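Local structure of ferulic acid decarboxylase 1 (Candida dubliniensis, 4ZAD) at residues A[182-185]-A[186-189]; A[435-438]-A[439-442]; A[474-477]-A[478-482]. The protein is a prenylated-FMN-dependent decarboxylase of the UbiD family, which probably turns cinnamic, coumaric and ferulic acids into their vinyl derivatives. All coordinates share one frame; numbering follows the deposited sequence.

Interaction 1. Residues A[182-185]-A[186-189]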
# COMPACT_ATOMS: atom_id res chain seq x y z
N VAL A 182 20.64 -24.08 16.03
CA VAL A 182 21.54 -24.97 16.75
C VAL A 182 20.80 -25.51 17.95
O VAL A 182 20.22 -24.74 18.70
CB VAL A 182 22.80 -24.25 17.23
CG1 VAL A 182 23.72 -25.24 17.98
CG2 VAL A 182 23.52 -23.60 16.04
N HIS A 183 20.78 -26.83 18.09
CA HIS A 183 20.14 -27.49 19.23
C HIS A 183 21.18 -27.79 20.30
O HIS A 183 20.94 -27.55 21.48
CB HIS A 183 19.47 -28.79 18.82
CG HIS A 183 19.01 -29.61 19.99
ND1 HIS A 183 17.92 -29.26 20.76
CD2 HIS A 183 19.51 -30.74 20.53
CE1 HIS A 183 17.76 -30.15 21.72
NE2 HIS A 183 18.70 -31.07 21.60
N ASP A 184 22.31 -28.35 19.90
CA ASP A 184 23.38 -28.60 20.87
C ASP A 184 24.69 -28.68 20.11
O ASP A 184 24.73 -28.43 18.91
CB ASP A 184 23.13 -29.88 21.67
CG ASP A 184 23.17 -31.16 20.82
OD1 ASP A 184 24.07 -31.31 19.96
OD2 ASP A 184 22.32 -32.04 21.04
N SER A 185 25.77 -29.04 20.79
CA SER A 185 27.06 -29.18 20.08
C SER A 185 27.03 -29.78 18.67
O SER A 185 27.81 -29.36 17.81
CB SER A 185 28.04 -29.99 20.93
OG SER A 185 28.76 -29.08 21.75
N LYS A 186 26.16 -30.75 18.42
CA LYS A 186 26.34 -31.62 17.27
C LYS A 186 25.07 -31.71 16.43
O LYS A 186 24.86 -32.68 15.70
CB LYS A 186 26.76 -33.01 17.73
CG LYS A 186 27.75 -33.06 18.95
CD LYS A 186 29.21 -32.92 18.54
CE LYS A 186 30.20 -33.14 19.73
NZ LYS A 186 31.62 -33.45 19.32
N SER A 187 24.25 -30.67 16.47
CA SER A 187 22.86 -30.85 16.14
C SER A 187 22.09 -29.60 15.81
O SER A 187 22.22 -28.60 16.51
CB SER A 187 22.14 -31.53 17.29
OG SER A 187 21.70 -32.78 16.85
N ILE A 188 21.23 -29.73 14.80
CA ILE A 188 20.40 -28.65 14.34
C ILE A 188 18.98 -29.15 14.25
O ILE A 188 18.76 -30.28 13.81
CB ILE A 188 20.81 -28.22 12.91
CG1 ILE A 188 22.24 -27.72 12.87
CG2 ILE A 188 19.87 -27.15 12.38
CD1 ILE A 188 22.73 -27.51 11.48
N THR A 189 18.03 -28.32 14.66
CA THR A 189 16.61 -28.58 14.41
C THR A 189 16.03 -27.42 13.62
O THR A 189 16.48 -26.28 13.73
CB THR A 189 15.75 -28.73 15.72
OG1 THR A 189 14.38 -28.98 15.35
CG2 THR A 189 15.79 -27.48 16.58

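Interaction 2. Residues A[435-438]-A[439-442]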
# COMPACT_ATOMS: atom_id res chain seq x y z
N ARG A 435 -11.80 -1.12 -6.84
CA ARG A 435 -12.51 -2.04 -7.75
C ARG A 435 -13.21 -3.28 -7.13
O ARG A 435 -13.69 -4.11 -7.87
CB ARG A 435 -11.57 -2.50 -8.86
CG ARG A 435 -10.88 -1.34 -9.55
CD ARG A 435 -10.18 -1.72 -10.87
NE ARG A 435 -9.46 -0.57 -11.36
CZ ARG A 435 -8.65 -0.55 -12.41
NH1 ARG A 435 -8.49 -1.65 -13.14
NH2 ARG A 435 -8.04 0.59 -12.76
N HIS A 436 -13.27 -3.43 -5.82
CA HIS A 436 -13.96 -4.60 -5.25
C HIS A 436 -14.79 -4.18 -4.07
O HIS A 436 -14.30 -3.47 -3.20
CB HIS A 436 -12.96 -5.71 -4.83
CG HIS A 436 -12.58 -5.67 -3.38
ND1 HIS A 436 -11.46 -5.01 -2.92
CD2 HIS A 436 -13.16 -6.23 -2.29
CE1 HIS A 436 -11.36 -5.17 -1.61
NE2 HIS A 436 -12.38 -5.90 -1.20
N THR A 437 -16.04 -4.62 -4.06
CA THR A 437 -16.90 -4.45 -2.89
C THR A 437 -16.40 -5.26 -1.71
O THR A 437 -16.33 -6.46 -1.79
CB THR A 437 -18.32 -4.93 -3.20
OG1 THR A 437 -18.84 -4.15 -4.26
CG2 THR A 437 -19.21 -4.75 -1.99
N PRO A 438 -16.10 -4.61 -0.60
CA PRO A 438 -15.73 -5.43 0.55
C PRO A 438 -16.67 -6.58 0.80
O PRO A 438 -17.88 -6.42 0.79
CB PRO A 438 -15.77 -4.44 1.71
CG PRO A 438 -15.33 -3.15 1.08
CD PRO A 438 -15.99 -3.17 -0.30
N VAL A 439 -16.07 -7.75 1.00
CA VAL A 439 -16.78 -9.02 1.29
C VAL A 439 -17.57 -9.55 0.07
O VAL A 439 -17.38 -10.72 -0.32
CB VAL A 439 -17.62 -8.97 2.61
CG1 VAL A 439 -18.20 -10.36 2.97
CG2 VAL A 439 -16.77 -8.43 3.81
N GLN A 440 -18.39 -8.72 -0.57
CA GLN A 440 -19.22 -9.28 -1.66
C GLN A 440 -18.42 -9.82 -2.83
O GLN A 440 -18.79 -10.83 -3.40
CB GLN A 440 -20.30 -8.31 -2.19
CG GLN A 440 -21.45 -8.05 -1.22
CD GLN A 440 -22.28 -9.30 -0.92
OE1 GLN A 440 -22.69 -10.04 -1.84
NE2 GLN A 440 -22.54 -9.52 0.39
N ASP A 441 -17.35 -9.13 -3.21
CA ASP A 441 -16.54 -9.57 -4.34
C ASP A 441 -15.31 -10.37 -3.83
O ASP A 441 -14.26 -10.38 -4.46
CB ASP A 441 -16.15 -8.35 -5.20
CG ASP A 441 -17.40 -7.61 -5.85
OD1 ASP A 441 -18.53 -8.16 -5.84
OD2 ASP A 441 -17.26 -6.48 -6.39
N GLN A 442 -15.45 -11.05 -2.70
CA GLN A 442 -14.42 -11.94 -2.20
C GLN A 442 -15.04 -13.32 -2.07
O GLN A 442 -15.96 -13.55 -1.26
CB GLN A 442 -13.86 -11.48 -0.85
CG GLN A 442 -13.37 -10.05 -0.84
CD GLN A 442 -12.89 -9.56 0.54
OE1 GLN A 442 -13.54 -8.74 1.20
NE2 GLN A 442 -11.73 -10.05 0.96

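Interaction 3. Residues A[474-477]-A[478-482]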
# COMPACT_ATOMS: atom_id res chain seq x y z
N THR A 474 -12.07 -10.20 -6.64
CA THR A 474 -12.08 -9.77 -8.04
C THR A 474 -12.17 -8.26 -8.17
O THR A 474 -13.10 -7.63 -7.68
CB THR A 474 -13.08 -10.57 -8.94
OG1 THR A 474 -13.87 -9.68 -9.76
CG2 THR A 474 -13.92 -11.53 -8.13
N CYS A 475 -11.15 -7.66 -8.78
CA CYS A 475 -11.06 -6.22 -8.94
C CYS A 475 -11.18 -5.90 -10.43
O CYS A 475 -10.32 -5.26 -10.96
CB CYS A 475 -9.75 -5.71 -8.39
SG CYS A 475 -9.49 -5.99 -6.58
N ILE A 476 -12.28 -6.35 -11.06
CA ILE A 476 -12.57 -6.21 -12.50
C ILE A 476 -14.06 -5.91 -12.59
O ILE A 476 -14.90 -6.65 -12.10
CB ILE A 476 -12.28 -7.50 -13.25
CG1 ILE A 476 -10.89 -8.01 -12.87
CG2 ILE A 476 -12.33 -7.34 -14.76
CD1 ILE A 476 -10.51 -9.32 -13.58
N PHE A 477 -14.40 -4.79 -13.17
CA PHE A 477 -15.78 -4.33 -13.13
C PHE A 477 -16.72 -5.26 -13.89
O PHE A 477 -16.35 -5.82 -14.91
CB PHE A 477 -15.85 -2.96 -13.73
CG PHE A 477 -15.06 -1.93 -12.98
CD1 PHE A 477 -15.36 -1.64 -11.66
CD2 PHE A 477 -14.03 -1.21 -13.62
CE1 PHE A 477 -14.67 -0.67 -11.00
CE2 PHE A 477 -13.32 -0.24 -12.97
CZ PHE A 477 -13.62 0.04 -11.68
N PRO A 478 -17.95 -5.44 -13.42
CA PRO A 478 -18.83 -6.36 -14.12
C PRO A 478 -18.79 -6.27 -15.63
O PRO A 478 -18.70 -7.30 -16.27
CB PRO A 478 -20.21 -5.98 -13.60
CG PRO A 478 -19.95 -5.61 -12.17
CD PRO A 478 -18.56 -4.96 -12.17
N LYS A 479 -18.80 -5.07 -16.18
CA LYS A 479 -18.84 -4.90 -17.64
C LYS A 479 -17.54 -5.12 -18.36
O LYS A 479 -17.51 -5.10 -19.58
CB LYS A 479 -19.36 -3.50 -18.02
CG LYS A 479 -20.85 -3.40 -17.97
CD LYS A 479 -21.35 -2.15 -18.73
CE LYS A 479 -22.84 -1.83 -18.37
NZ LYS A 479 -23.68 -3.11 -18.49
N GLN A 480 -16.45 -5.31 -17.62
CA GLN A 480 -15.19 -5.71 -18.23
C GLN A 480 -15.28 -7.17 -18.65
O GLN A 480 -14.46 -7.61 -19.45
CB GLN A 480 -13.99 -5.50 -17.27
CG GLN A 480 -13.45 -4.03 -17.19
CD GLN A 480 -12.20 -3.90 -16.31
OE1 GLN A 480 -12.24 -4.13 -15.09
NE2 GLN A 480 -11.09 -3.48 -16.92
N PHE A 481 -16.24 -7.92 -18.12
CA PHE A 481 -16.45 -9.31 -18.54
C PHE A 481 -17.31 -9.45 -19.79
O PHE A 481 -17.42 -10.55 -20.29
CB PHE A 481 -17.15 -10.12 -17.45
CG PHE A 481 -16.26 -10.52 -16.30
CD1 PHE A 481 -15.52 -11.69 -16.34
CD2 PHE A 481 -16.19 -9.74 -15.17
CE1 PHE A 481 -14.73 -12.06 -15.29
CE2 PHE A 481 -15.39 -10.11 -14.11
CZ PHE A 481 -14.68 -11.28 -14.16
N THR A 482 -17.93 -8.37 -20.28
CA THR A 482 -18.93 -8.47 -21.35
C THR A 482 -18.74 -7.50 -22.50
O THR A 482 -19.02 -7.85 -23.65
CB THR A 482 -20.35 -8.29 -20.79
OG1 THR A 482 -20.46 -7.00 -20.17
CG2 THR A 482 -20.68 -9.37 -19.76

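Interaction 1. Residues A[182-185]-A[186-189]
A tight beta hairpin with a classic bulge brings H183 and D184 together against S187, where strand 181-184 turns back into strand 187-189 through a type I turn from D184 to S187. Both amides of the bulge point at a single carbonyl. H183 N gives the stronger bond to S187 O, at 2.8 Å and 164°, arriving tilted from the carbonyl plane; D184 N adds a weak one to the same oxygen at 3.4 Å. Back across the turn, S187 N reaches D184 O in another weak bond of 3.3 Å.

Much of the grip on the turn comes from the D184 side chain. Its CG sits between the backbone N and the carbonyl carbon (chi1 66°), which holds the carboxylate over the turn, and D184 OD1 takes K186 N at 2.7 Å in a nearly straight bond that runs almost along the C-O axis. This is an Asx turn laid over the type I turn. The same OD1 lies 3.3 Å from S187 CB, so the carboxylate rests against the serine on the face that D184 and S187 share. Next to it, H183 CB meets S187 CB at 4.1 Å, with that serine carbon near the plane of the imidazole, at its edge. V182 and I188 form the non-hydrogen-bonded pair on the other face.

K186 CG lies 3.7 Å from S185 CB; beyond it the chain bends at chi2 (-85°), and NZ bonds to the carbonyls of K135 and I138. S187 OG and T189 OG1 bond to the carbonyls of Y305 and P303, which ties strand 187-189 to strand 300-312. H183 packs on V282 of strand 280-284, while V182 and I188 both lean on I157.

Interaction 2. Residues A[435-438]-A[439-442]
T437 and D441 are tied by two hydrogen bonds that run in opposite directions. D441 N reaches T437 O at 3.2 Å, straight and in the carbonyl plane, while T437 N is taken by D441 OD2, also at 3.2 Å, with the amide coming from well above the carboxylate plane. D441 CG lies anti to its own carbonyl carbon (chi1 -62°), which brings the carboxylate back over T437.

Two tight turns follow one another here. V439 has a positive phi (69°) and sits at the corner of a classic gamma turn, closed by a weak bond of 2.7 Å from Q440 N to P438 O. A type I turn then runs from V439 to Q442. The Q442 side chain folds back on it, and OE1 accepts V439 N at 2.7 Å on a lone pair.

Apolar contact is modest: T437 CG2 lies alongside Q440 CB at 3.7 Å, and H436 CB touches D441 CB at 4.2 Å. The H436 ring and the Q442 amide meet at a steep angle, their planes 73° apart; H436 ND1 is held by Y432 O.

The loop leads from helix 425-434 into strand 442-445, outermost of its sheet within this chain, beside strand 470-475, where H436 and Q442 pack on T473. T437 lies on F456 of the second subunit.

Interaction 3. Residues A[474-477]-A[478-482]
F477 and Q480 exchange two hydrogen bonds where the chain leaves strand 470-475 and winds into a short 3-10 turn at 478-480. The backbone one, from Q480 N to F477 O, measures 2.8 Å; its donor stands above the carbonyl plane and not on a lone pair. The other turns the glutamine side chain back on the start of the turn: OE1 accepts F477 N at 3.0 Å, in the plane of its own carbonyl and on a lone pair. The Q480 chain is extended beyond CG (chi2 -176°), which gives the amide the length to reach back to the residue just before the turn. F477 thus has both its backbone N and its backbone O engaged by one residue. At the end of the turn, F481 N bonds to P478 O at 3.1 Å.

Apolar contacts accompany these bonds. I476 crosses Q480 at about a right angle, its CG2 branch lying 3.5 Å from Q480 CB. F481 CE2 lies 4.2 Å from I476 CB, while I476 O sits near the ring plane at its edge; P478 O lies in the plane, also at the edge. The F477 CB methylene touches P478 CD, 3.7 Å away.

Where flat groups meet, F477 and Q480 cross with ring and amide planes 41° apart, F477 CD2 lying 3.7 Å from Q480 OE1.

Around the turn, F481 is packed on L389 of helix 386-399 and L379 of helix 376-381. Q480 touches T376 at the start of that second helix, I476 leans on L415 of strand 412-417, and F477 and P478 meet Q459 of the second subunit.

In the fold
Interaction 1 stands apart, on the opposite side of the chain's centre from the other two, about 35 Å from interaction 2 between nearest atoms. It shapes a hairpin of the large antiparallel sheet in the Rift-related family region. Interactions 2 and 3 are neighbours at one end of the five-stranded mixed sheet, in the loop before strand 442-445 and the turn after strand 470-475, joined by a probable hydrogen bond from T474 N to D441 O and by R435 on F477; both touch the second subunit. In both a glutamine OE1 accepts a backbone N-H, but interaction 3 is more buried and adds phenylalanines. Interactions 1 and 2, partly buried, each have an aspartate carboxylate gripping a backbone amide.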